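Local coordinates for putative uncharacterized protein (PDB 4GNX) that binds single-stranded DNA, probably as the large zinc-containing subunit of replication protein A, through several OB-fold domains, at residues 20-26 against 41-46; 72-78 against 102-108; 207-213 against 264-269. The contacts are given in a common frame with arbitrary orientation. Residues are numbered along the deposited sequence.

Interaction 1. Residues 20-26 against 41-46; sequences ARVTSKS and FSVNLL
Strands 20-25 and 41-46 run antiparallel, their short axes 4.6 Å apart at 135°. Arg21 and Leu46 form a hydrogen-bonded pair: Arg21 N to Leu46 O and Leu46 N to Arg21 O are both 3.1 Å. Val22 and Leu45 follow as a non-hydrogen-bonded pair. Thr23 (phi/psi -91/-31) and Ser24 lie opposite Asn44 in a classic beta bulge. Thr23 N donates to Asn44 O at 3.0 Å, and Thr23 OG1 (p rotamer) adds a weak 3.4 Å bond to Asn44 O. Asn44 N donates to Ser24 O at 2.7 Å. This is the first hairpin of an OB fold, and strand 51-57 continues the sheet beyond 41-46. Lys25 pairs with Val43 without hydrogen bonds, CA-CA 4.3 Å. Lys25 NZ is bound by the carbonyls of Tyr65 and Leu68, and Arg21 NE by Asn71 O. Val22 CG1 meets Val43 CG2 at 3.8 Å. Ser26 N donates to Ser42 O at 2.7 Å, while Ser26 OG, a p rotamer, accepts Ser42 N at 2.8 Å.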
loop_
_atom_site.group_PDB
_atom_site.type_symbol
_atom_site.label_atom_id
_atom_site.label_comp_id
_atom_site.label_asym_id
_atom_site.label_seq_id
_atom_site.Cartn_x
_atom_site.Cartn_y
_atom_site.Cartn_z
ATOM N N ALA C 20 -28.618 -19.629 -7.164
ATOM C CA ALA C 20 -27.362 -18.977 -7.561
ATOM C C ALA C 20 -26.405 -19.900 -8.321
ATOM O O ALA C 20 -26.422 -21.125 -8.102
ATOM C CB ALA C 20 -26.675 -18.422 -6.331
ATOM N N ARG C 21 -25.569 -19.341 -9.205
ATOM C CA ARG C 21 -24.525 -20.179 -9.804
ATOM C C ARG C 21 -23.172 -19.965 -9.171
ATOM O O ARG C 21 -22.814 -18.845 -8.829
ATOM C CB ARG C 21 -24.470 -20.128 -11.341
ATOM C CG ARG C 21 -23.682 -18.992 -11.957
ATOM C CD ARG C 21 -23.112 -19.340 -13.333
ATOM N NE ARG C 21 -23.925 -20.240 -14.162
ATOM C CZ ARG C 21 -25.079 -19.918 -14.741
ATOM N NH1 ARG C 21 -25.612 -18.713 -14.564
ATOM N NH2 ARG C 21 -25.717 -20.814 -15.487
ATOM N N VAL C 22 -22.441 -21.060 -8.998
ATOM C CA VAL C 22 -21.100 -21.021 -8.441
ATOM C C VAL C 22 -20.163 -20.462 -9.489
ATOM O O VAL C 22 -19.985 -21.055 -10.536
ATOM C CB VAL C 22 -20.586 -22.415 -8.052
ATOM C CG1 VAL C 22 -19.189 -22.289 -7.477
ATOM C CG2 VAL C 22 -21.521 -23.091 -7.055
ATOM N N THR C 23 -19.575 -19.306 -9.203
ATOM C CA THR C 23 -18.632 -18.705 -10.124
ATOM C C THR C 23 -17.208 -19.142 -9.838
ATOM O O THR C 23 -16.406 -19.211 -10.761
ATOM C CB THR C 23 -18.678 -17.196 -10.052
ATOM O OG1 THR C 23 -18.349 -16.806 -8.721
ATOM C CG2 THR C 23 -20.057 -16.708 -10.417
ATOM N N SER C 24 -16.880 -19.416 -8.573
ATOM C CA SER C 24 -15.560 -19.958 -8.233
ATOM C C SER C 24 -15.577 -20.712 -6.928
ATOM O O SER C 24 -16.423 -20.478 -6.065
ATOM C CB SER C 24 -14.525 -18.854 -8.120
ATOM O OG SER C 24 -14.725 -18.154 -6.909
ATOM N N LYS C 25 -14.600 -21.585 -6.772
ATOM C CA LYS C 25 -14.546 -22.502 -5.655
ATOM C C LYS C 25 -13.106 -22.624 -5.197
ATOM O O LYS C 25 -12.193 -22.748 -6.002
ATOM C CB LYS C 25 -15.090 -23.868 -6.097
ATOM C CG LYS C 25 -15.053 -24.975 -5.042
ATOM C CD LYS C 25 -16.053 -26.104 -5.328
ATOM C CE LYS C 25 -15.406 -27.323 -5.975
ATOM N NZ LYS C 25 -16.106 -28.604 -5.674
ATOM N N SER C 26 -12.893 -22.575 -3.897
ATOM C CA SER C 26 -11.549 -22.658 -3.369
ATOM C C SER C 26 -11.128 -24.113 -3.358
ATOM O O SER C 26 -11.968 -25.003 -3.453
ATOM C CB SER C 26 -11.548 -22.154 -1.942
ATOM O OG SER C 26 -12.159 -23.123 -1.117
ATOM N N PHE C 41 -13.560 -24.730 2.994
ATOM C CA PHE C 41 -13.490 -24.347 1.609
ATOM C C PHE C 41 -14.516 -23.257 1.425
ATOM O O PHE C 41 -15.335 -22.995 2.313
ATOM C CB PHE C 41 -13.804 -25.527 0.688
ATOM C CG PHE C 41 -15.265 -25.718 0.442
ATOM C CD1 PHE C 41 -15.823 -25.398 -0.793
ATOM C CD2 PHE C 41 -16.106 -26.181 1.453
ATOM C CE1 PHE C 41 -17.189 -25.555 -1.018
ATOM C CE2 PHE C 41 -17.468 -26.350 1.223
ATOM C CZ PHE C 41 -18.010 -26.036 -0.010
ATOM N N SER C 42 -14.483 -22.627 0.270
ATOM C CA SER C 42 -15.447 -21.606 0.002
ATOM C C SER C 42 -15.776 -21.527 -1.456
ATOM O O SER C 42 -15.034 -21.968 -2.323
ATOM C CB SER C 42 -14.941 -20.253 0.475
ATOM O OG SER C 42 -13.855 -19.839 -0.324
ATOM N N VAL C 43 -16.909 -20.912 -1.706
ATOM C CA VAL C 43 -17.465 -20.811 -3.021
ATOM C C VAL C 43 -17.973 -19.388 -3.182
ATOM O O VAL C 43 -18.415 -18.761 -2.201
ATOM C CB VAL C 43 -18.622 -21.815 -3.116
ATOM C CG1 VAL C 43 -19.902 -21.168 -3.632
ATOM C CG2 VAL C 43 -18.212 -23.037 -3.925
ATOM N N ASN C 44 -17.887 -18.859 -4.393
ATOM C CA ASN C 44 -18.509 -17.580 -4.668
ATOM C C ASN C 44 -19.777 -17.821 -5.459
ATOM O O ASN C 44 -19.839 -18.741 -6.285
ATOM C CB ASN C 44 -17.552 -16.613 -5.381
ATOM C CG ASN C 44 -16.560 -15.944 -4.428
ATOM O OD1 ASN C 44 -16.485 -16.271 -3.244
ATOM N ND2 ASN C 44 -15.783 -15.000 -4.952
ATOM N N LEU C 45 -20.795 -17.005 -5.191
ATOM C CA LEU C 45 -22.131 -17.195 -5.767
ATOM C C LEU C 45 -22.671 -15.919 -6.397
ATOM O O LEU C 45 -22.457 -14.822 -5.875
ATOM C CB LEU C 45 -23.101 -17.662 -4.687
ATOM C CG LEU C 45 -22.726 -18.939 -3.958
ATOM C CD1 LEU C 45 -23.558 -19.043 -2.709
ATOM C CD2 LEU C 45 -22.974 -20.124 -4.866
ATOM N N LEU C 46 -23.402 -16.086 -7.493
ATOM C CA LEU C 46 -23.888 -14.976 -8.293
ATOM C C LEU C 46 -25.352 -15.138 -8.709
ATOM O O LEU C 46 -25.783 -16.233 -9.089
ATOM C CB LEU C 46 -23.038 -14.861 -9.560
ATOM C CG LEU C 46 -23.592 -13.980 -10.686
ATOM C CD1 LEU C 46 -23.286 -12.507 -10.411
ATOM C CD2 LEU C 46 -23.052 -14.433 -12.036
#

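Interaction 2. Residues 72-78 against 102-108; sequences HVYLISK and STEIEEC
The Tyr74 ring (chi1 m) lies beside Ile105, with Tyr74 CD2 3.7 Å from Ile105 CG2, and one of its faces is covered by Glu107 CG. Glu107 is extended, with chi1 and chi2 both t. Glu107 OE1 accepts a hydrogen bond of 2.8 Å from His72 ND1, a His-carboxylate pair. Strands 73-77 and 104-107 run antiparallel, axes 4.5 Å apart at 160°. Tyr74-Glu107 and Ile76-Ile105 are non-hydrogen-bonded pairs. Leu75-Glu106 and Ser77-Glu104 are hydrogen-bonded pairs. Leu75 N to Glu106 O is 2.8 Å and Glu106 N to Leu75 O is 3.0 Å. Glu104 N to Ser77 O is 2.9 Å; the return bond from Ser77 N to Glu104 O, also 2.9 Å, is weak. Cys108 N extends the ladder to Val73 O at 3.0 Å, and Cys108 SG touches Leu75 CG at 3.7 Å. Ile76 CG1 packs on Ile105 CG1 at 4.1 Å. Lys78 O takes a weak 3.1 Å bond from Ser102 OG. These segments continue the pairing of the last two OB strands, and 104-107 has no further strand partner in this chain's sheet. Strand 17-30 flanks 73-77 on its other edge, and Phe64 of helix 59-64 packs against Ile105 and Thr103.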
loop_
_atom_site.group_PDB
_atom_site.type_symbol
_atom_site.label_atom_id
_atom_site.label_comp_id
_atom_site.label_asym_id
_atom_site.label_seq_id
_atom_site.Cartn_x
_atom_site.Cartn_y
_atom_site.Cartn_z
ATOM N N HIS C 72 -22.234 -24.289 -12.436
ATOM C CA HIS C 72 -23.513 -24.958 -12.197
ATOM C C HIS C 72 -24.354 -24.141 -11.246
ATOM O O HIS C 72 -23.819 -23.327 -10.496
ATOM C CB HIS C 72 -23.289 -26.362 -11.651
ATOM C CG HIS C 72 -22.676 -27.318 -12.647
ATOM N ND1 HIS C 72 -23.389 -28.279 -13.257
ATOM C CD2 HIS C 72 -21.373 -27.433 -13.123
ATOM C CE1 HIS C 72 -22.588 -28.978 -14.083
ATOM N NE2 HIS C 72 -21.353 -28.459 -14.000
ATOM N N VAL C 73 -25.669 -24.365 -11.271
ATOM C CA VAL C 73 -26.663 -23.522 -10.580
ATOM C C VAL C 73 -27.388 -24.298 -9.487
ATOM O O VAL C 73 -27.850 -25.412 -9.720
ATOM C CB VAL C 73 -27.717 -22.986 -11.572
ATOM C CG1 VAL C 73 -28.889 -22.342 -10.843
ATOM C CG2 VAL C 73 -27.085 -22.010 -12.554
ATOM N N TYR C 74 -27.514 -23.700 -8.306
ATOM C CA TYR C 74 -28.044 -24.433 -7.164
ATOM C C TYR C 74 -29.102 -23.695 -6.350
ATOM O O TYR C 74 -29.141 -22.461 -6.308
ATOM C CB TYR C 74 -26.904 -24.830 -6.231
ATOM C CG TYR C 74 -25.813 -25.657 -6.869
ATOM C CD1 TYR C 74 -24.788 -25.054 -7.600
ATOM C CD2 TYR C 74 -25.785 -27.044 -6.717
ATOM C CE1 TYR C 74 -23.777 -25.810 -8.173
ATOM C CE2 TYR C 74 -24.773 -27.805 -7.283
ATOM C CZ TYR C 74 -23.773 -27.182 -8.010
ATOM O OH TYR C 74 -22.769 -27.925 -8.578
ATOM N N LEU C 75 -29.960 -24.489 -5.716
ATOM C CA LEU C 75 -30.883 -24.038 -4.690
ATOM C C LEU C 75 -30.181 -24.274 -3.378
ATOM O O LEU C 75 -29.922 -25.425 -3.004
ATOM C CB LEU C 75 -32.156 -24.885 -4.694
ATOM C CG LEU C 75 -33.311 -24.509 -5.616
ATOM C CD1 LEU C 75 -34.004 -25.767 -6.121
ATOM C CD2 LEU C 75 -34.288 -23.597 -4.892
ATOM N N ILE C 76 -29.872 -23.181 -2.685
ATOM C CA ILE C 76 -29.223 -23.248 -1.387
ATOM C C ILE C 76 -30.164 -22.663 -0.339
ATOM O O ILE C 76 -30.863 -21.670 -0.588
ATOM C CB ILE C 76 -27.882 -22.504 -1.402
ATOM C CG1 ILE C 76 -26.981 -23.062 -2.503
ATOM C CG2 ILE C 76 -27.194 -22.600 -0.045
ATOM C CD1 ILE C 76 -25.952 -22.065 -2.992
ATOM N N SER C 77 -30.172 -23.288 0.833
ATOM C CA SER C 77 -31.197 -23.024 1.829
ATOM C C SER C 77 -30.750 -23.386 3.236
ATOM O O SER C 77 -30.071 -24.390 3.444
ATOM C CB SER C 77 -32.450 -23.838 1.491
ATOM O OG SER C 77 -33.598 -23.273 2.083
ATOM N N LYS C 78 -31.156 -22.557 4.193
ATOM C CA LYS C 78 -31.007 -22.834 5.628
ATOM C C LYS C 78 -29.547 -22.890 6.069
ATOM O O LYS C 78 -29.058 -23.917 6.558
ATOM C CB LYS C 78 -31.788 -24.093 6.035
ATOM C CG LYS C 78 -32.703 -23.861 7.219
ATOM C CD LYS C 78 -34.054 -24.536 7.008
ATOM C CE LYS C 78 -35.042 -24.240 8.142
ATOM N NZ LYS C 78 -35.307 -22.778 8.295
ATOM N N SER C 102 -27.643 -28.197 8.920
ATOM C CA SER C 102 -29.008 -28.156 8.396
ATOM C C SER C 102 -29.104 -27.696 6.923
ATOM O O SER C 102 -30.200 -27.642 6.355
ATOM C CB SER C 102 -29.867 -27.235 9.266
ATOM O OG SER C 102 -29.858 -25.908 8.760
ATOM N N THR C 103 -27.968 -27.355 6.320
ATOM C CA THR C 103 -27.964 -26.698 5.017
ATOM C C THR C 103 -28.407 -27.626 3.877
ATOM O O THR C 103 -27.900 -28.739 3.724
ATOM C CB THR C 103 -26.602 -26.024 4.724
ATOM O OG1 THR C 103 -26.431 -24.908 5.601
ATOM C CG2 THR C 103 -26.519 -25.505 3.294
ATOM N N GLU C 104 -29.371 -27.138 3.100
ATOM C CA GLU C 104 -29.923 -27.836 1.948
ATOM C C GLU C 104 -29.351 -27.261 0.659
ATOM O O GLU C 104 -29.489 -26.060 0.388
ATOM C CB GLU C 104 -31.448 -27.674 1.918
ATOM C CG GLU C 104 -32.230 -28.544 2.896
ATOM C CD GLU C 104 -32.841 -29.788 2.250
ATOM O OE1 GLU C 104 -32.389 -30.213 1.155
ATOM O OE2 GLU C 104 -33.789 -30.353 2.840
ATOM N N ILE C 105 -28.711 -28.125 -0.126
ATOM C CA ILE C 105 -28.269 -27.797 -1.480
ATOM C C ILE C 105 -28.813 -28.839 -2.465
ATOM O O ILE C 105 -28.600 -30.051 -2.303
ATOM C CB ILE C 105 -26.735 -27.717 -1.592
ATOM C CG1 ILE C 105 -26.190 -26.643 -0.650
ATOM C CG2 ILE C 105 -26.320 -27.444 -3.033
ATOM C CD1 ILE C 105 -24.685 -26.639 -0.516
ATOM N N GLU C 106 -29.535 -28.354 -3.470
ATOM C CA GLU C 106 -30.017 -29.189 -4.561
ATOM C C GLU C 106 -29.850 -28.422 -5.867
ATOM O O GLU C 106 -30.199 -27.245 -5.942
ATOM C CB GLU C 106 -31.476 -29.593 -4.331
ATOM C CG GLU C 106 -31.630 -30.741 -3.340
ATOM C CD GLU C 106 -33.051 -30.937 -2.826
ATOM O OE1 GLU C 106 -33.576 -30.044 -2.118
ATOM O OE2 GLU C 106 -33.629 -32.009 -3.107
ATOM N N GLU C 107 -29.300 -29.089 -6.884
ATOM C CA GLU C 107 -29.021 -28.462 -8.181
ATOM C C GLU C 107 -30.286 -28.220 -9.017
ATOM O O GLU C 107 -31.248 -28.988 -8.950
ATOM C CB GLU C 107 -27.998 -29.284 -8.970
ATOM C CG GLU C 107 -27.593 -28.646 -10.289
ATOM C CD GLU C 107 -26.395 -29.299 -10.944
ATOM O OE1 GLU C 107 -25.749 -28.622 -11.775
ATOM O OE2 GLU C 107 -26.102 -30.474 -10.638
ATOM N N CYS C 108 -30.259 -27.141 -9.800
ATOM C CA CYS C 108 -31.384 -26.701 -10.630
ATOM C C CYS C 108 -31.285 -27.166 -12.069
ATOM O O CYS C 108 -30.193 -27.414 -12.581
ATOM C CB CYS C 108 -31.469 -25.180 -10.648
ATOM S SG CYS C 108 -32.211 -24.476 -9.170
#

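Interaction 3. Residues 207-213 against 264-269; sequences GDFGGRS and GAGANM. With nucleotides of chain G.
Two loops meet at the DNA-binding surface of an OB-fold domain. Loop 207-213 links strand 198-207 to strand 213-217; loop 264-269 begins with a type II turn from Gly264 to Ala267. Hydrogen bonds Gly207 N to Ser213 O (2.6 Å) and Ser213 N to Gly207 O (2.8 Å) close the first loop. Positive phi favours glycine at Gly210 and Gly211, and Gly266 (93/-16) requires it in the turn. Phe209 N donates to Ala267 O at 3.1 Å. Gly266 N donates to Ser213 OG at 2.7 Å, and Ser213 OG donates to Phe209 O at 3.0 Å. Met269 N makes a weak 3.3 Å bond to Asp208 OD2. Gly207 CA makes a CA-H...O contact of 3.1 Å to Gly266 O; a side chain on Gly207 would clash. Phe209 (chi1 t) has Met269 CG at its ring edge, 3.2 Å from Phe209 CD1, and Met269 SD in oblique Met-aromatic contact. Two backbone carbonyls accept hydrogen bonds from thymines of chain G: DT7 N3 to Ala265 O at 2.7 Å and DT8 N3 to Asn268 O at 3.2 Å. DT8 C1' lies over one face of the Phe209 ring, and DT9 O4' is 3.7 Å from Phe209 CE1.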
loop_
_atom_site.group_PDB
_atom_site.type_symbol
_atom_site.label_atom_id
_atom_site.label_comp_id
_atom_site.label_asym_id
_atom_site.label_seq_id
_atom_site.Cartn_x
_atom_site.Cartn_y
_atom_site.Cartn_z
ATOM N N GLY C 207 1.052 -9.813 -13.252
ATOM C CA GLY C 207 2.395 -9.535 -12.737
ATOM C C GLY C 207 3.280 -8.941 -13.824
ATOM O O GLY C 207 2.954 -9.025 -15.020
ATOM N N ASP C 208 4.396 -8.342 -13.413
ATOM C CA ASP C 208 5.287 -7.682 -14.356
ATOM C C ASP C 208 6.590 -8.451 -14.602
ATOM O O ASP C 208 7.498 -7.958 -15.275
ATOM C CB ASP C 208 5.558 -6.243 -13.911
ATOM C CG ASP C 208 6.583 -6.155 -12.807
ATOM O OD1 ASP C 208 7.269 -5.112 -12.731
ATOM O OD2 ASP C 208 6.719 -7.120 -12.026
ATOM N N PHE C 209 6.674 -9.659 -14.054
ATOM C CA PHE C 209 7.823 -10.540 -14.275
ATOM C C PHE C 209 7.886 -10.940 -15.755
ATOM O O PHE C 209 7.017 -11.658 -16.260
ATOM C CB PHE C 209 7.743 -11.774 -13.344
ATOM C CG PHE C 209 8.960 -12.677 -13.383
ATOM C CD1 PHE C 209 10.207 -12.221 -12.972
ATOM C CD2 PHE C 209 8.853 -14.000 -13.804
ATOM C CE1 PHE C 209 11.322 -13.052 -12.998
ATOM C CE2 PHE C 209 9.964 -14.838 -13.828
ATOM C CZ PHE C 209 11.198 -14.365 -13.424
ATOM N N GLY C 210 8.913 -10.454 -16.447
ATOM C CA GLY C 210 9.060 -10.685 -17.878
ATOM C C GLY C 210 8.147 -9.744 -18.637
ATOM O O GLY C 210 7.406 -10.168 -19.525
ATOM N N GLY C 211 8.197 -8.465 -18.264
ATOM C CA GLY C 211 7.361 -7.429 -18.868
ATOM C C GLY C 211 5.927 -7.522 -18.390
ATOM O O GLY C 211 5.421 -6.596 -17.740
ATOM N N ARG C 212 5.282 -8.642 -18.728
ATOM C CA ARG C 212 3.923 -8.968 -18.292
ATOM C C ARG C 212 3.754 -10.477 -18.172
ATOM O O ARG C 212 4.149 -11.227 -19.066
ATOM C CB ARG C 212 2.884 -8.404 -19.264
ATOM C CG ARG C 212 2.634 -6.911 -19.124
ATOM C CD ARG C 212 1.868 -6.617 -17.845
ATOM N NE ARG C 212 1.511 -5.207 -17.695
ATOM C CZ ARG C 212 2.297 -4.281 -17.155
ATOM N NH1 ARG C 212 3.510 -4.594 -16.720
ATOM N NH2 ARG C 212 1.870 -3.035 -17.064
ATOM N N SER C 213 3.180 -10.908 -17.052
ATOM C CA SER C 213 2.874 -12.314 -16.814
ATOM C C SER C 213 1.643 -12.457 -15.924
ATOM O O SER C 213 1.218 -11.495 -15.275
ATOM C CB SER C 213 4.072 -13.044 -16.204
ATOM O OG SER C 213 4.442 -12.474 -14.964
ATOM N N GLY C 264 8.606 -17.657 -12.244
ATOM C CA GLY C 264 7.826 -16.668 -11.505
ATOM C C GLY C 264 6.670 -16.007 -12.247
ATOM O O GLY C 264 6.401 -14.824 -12.029
ATOM N N ALA C 265 5.977 -16.755 -13.111
ATOM C CA ALA C 265 4.847 -16.202 -13.875
ATOM C C ALA C 265 3.789 -15.606 -12.959
ATOM O O ALA C 265 3.312 -16.264 -12.038
ATOM C CB ALA C 265 4.224 -17.245 -14.779
ATOM N N GLY C 266 3.450 -14.346 -13.219
ATOM C CA GLY C 266 2.472 -13.615 -12.436
ATOM C C GLY C 266 3.073 -12.805 -11.309
ATOM O O GLY C 266 2.409 -11.921 -10.763
ATOM N N ALA C 267 4.324 -13.106 -10.957
ATOM C CA ALA C 267 5.026 -12.423 -9.855
ATOM C C ALA C 267 5.484 -11.008 -10.198
ATOM O O ALA C 267 5.561 -10.632 -11.364
ATOM C CB ALA C 267 6.212 -13.252 -9.371
ATOM N N ASN C 268 5.778 -10.228 -9.164
ATOM C CA ASN C 268 6.404 -8.925 -9.331
ATOM C C ASN C 268 7.862 -9.005 -8.919
ATOM O O ASN C 268 8.182 -9.432 -7.813
ATOM C CB ASN C 268 5.653 -7.832 -8.562
ATOM C CG ASN C 268 4.468 -7.283 -9.333
ATOM O OD1 ASN C 268 4.181 -7.712 -10.450
ATOM N ND2 ASN C 268 3.774 -6.320 -8.741
ATOM N N MET C 269 8.725 -8.669 -9.875
ATOM C CA MET C 269 10.186 -8.583 -9.723
ATOM C C MET C 269 10.574 -7.543 -8.683
ATOM O O MET C 269 11.086 -6.480 -9.027
ATOM C CB MET C 269 10.815 -8.159 -11.054
ATOM C CG MET C 269 10.692 -9.156 -12.188
ATOM S SD MET C 269 11.259 -8.433 -13.739
ATOM C CE MET C 269 11.909 -9.870 -14.606
ATOM P P DT G 7 6.023 -15.974 -2.773
ATOM O OP1 DT G 7 7.010 -16.245 -1.697
ATOM O OP2 DT G 7 5.700 -14.568 -3.132
ATOM O "O5'" DT G 7 6.455 -16.766 -4.087
ATOM C "C5'" DT G 7 6.653 -18.195 -4.061
ATOM C "C4'" DT G 7 7.197 -18.689 -5.383
ATOM O "O4'" DT G 7 6.218 -18.502 -6.429
ATOM C "C3'" DT G 7 8.461 -17.994 -5.881
ATOM O "O3'" DT G 7 9.238 -18.957 -6.595
ATOM C "C2'" DT G 7 7.924 -16.925 -6.817
ATOM C "C1'" DT G 7 6.717 -17.620 -7.428
ATOM N N1 DT G 7 5.602 -16.749 -7.849
ATOM C C2 DT G 7 5.059 -16.974 -9.093
ATOM O O2 DT G 7 5.483 -17.818 -9.861
ATOM N N3 DT G 7 3.998 -16.163 -9.409
ATOM C C4 DT G 7 3.427 -15.186 -8.616
ATOM O O4 DT G 7 2.476 -14.536 -9.038
ATOM C C5 DT G 7 4.042 -15.008 -7.322
ATOM C C7 DT G 7 3.500 -13.960 -6.401
ATOM C C6 DT G 7 5.079 -15.794 -7.002
ATOM P P DT G 8 10.833 -18.915 -6.499
ATOM O OP1 DT G 8 11.348 -20.255 -6.880
ATOM O OP2 DT G 8 11.223 -18.329 -5.185
ATOM O "O5'" DT G 8 11.189 -17.881 -7.656
ATOM C "C5'" DT G 8 11.367 -18.322 -9.012
ATOM C "C4'" DT G 8 11.705 -17.144 -9.895
ATOM O "O4'" DT G 8 10.590 -16.223 -9.912
ATOM C "C3'" DT G 8 12.880 -16.307 -9.404
ATOM O "O3'" DT G 8 14.158 -16.906 -9.677
ATOM C "C2'" DT G 8 12.597 -14.962 -10.044
ATOM C "C1'" DT G 8 11.077 -14.877 -9.928
ATOM N N1 DT G 8 10.574 -14.185 -8.712
ATOM C C2 DT G 8 9.944 -12.967 -8.868
ATOM O O2 DT G 8 9.779 -12.435 -9.951
ATOM N N3 DT G 8 9.510 -12.394 -7.699
ATOM C C4 DT G 8 9.644 -12.899 -6.421
ATOM O O4 DT G 8 9.201 -12.268 -5.465
ATOM C C5 DT G 8 10.319 -14.176 -6.330
ATOM C C7 DT G 8 10.512 -14.799 -4.983
ATOM C C6 DT G 8 10.743 -14.746 -7.464
ATOM P P DT G 9 14.937 -16.885 -11.074
ATOM O OP1 DT G 9 13.957 -17.191 -12.151
ATOM O OP2 DT G 9 16.119 -17.763 -10.882
ATOM O "O5'" DT G 9 15.469 -15.393 -11.265
ATOM C "C5'" DT G 9 16.108 -14.975 -12.489
ATOM C "C4'" DT G 9 15.843 -13.508 -12.736
ATOM O "O4'" DT G 9 14.797 -13.057 -11.839
ATOM C "C3'" DT G 9 17.038 -12.578 -12.494
ATOM O "O3'" DT G 9 17.075 -11.525 -13.473
ATOM C "C2'" DT G 9 16.743 -11.986 -11.125
ATOM C "C1'" DT G 9 15.231 -11.880 -11.179
ATOM N N1 DT G 9 14.527 -11.788 -9.885
ATOM C C2 DT G 9 13.698 -10.706 -9.699
ATOM O O2 DT G 9 13.535 -9.840 -10.545
ATOM N N3 DT G 9 13.068 -10.669 -8.480
ATOM C C4 DT G 9 13.183 -11.586 -7.452
ATOM O O4 DT G 9 12.553 -11.420 -6.410
ATOM C C5 DT G 9 14.073 -12.696 -7.713
ATOM C C7 DT G 9 14.263 -13.739 -6.657
ATOM C C6 DT G 9 14.693 -12.740 -8.901
#

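How the interactions relate
Interactions 1 and 2 belong to one OB-fold sheet and touch through adjacent strands 17-30 and 73-77. Ala20 O to Tyr74 N (2.8 Å) and Val22 N to His72 O (3.0 Å) are probable hydrogen bonds between them. Interaction 1 is mostly buried. Interaction 2 lies in the more exposed part of the barrel. There Glu104 and Glu106 share the outer face with Leu75 and Ser77, while Tyr74, Ile76, Ile105 and Glu107 lie on the inner one. Interaction 3 is in another OB domain, its centre about 27 Å from that of interaction 1. It joins loops, so glycine geometry and mixed backbone and side-chain bonds replace regular strand pairing. Of the three, it alone directly contacts the DNA nucleotides described here.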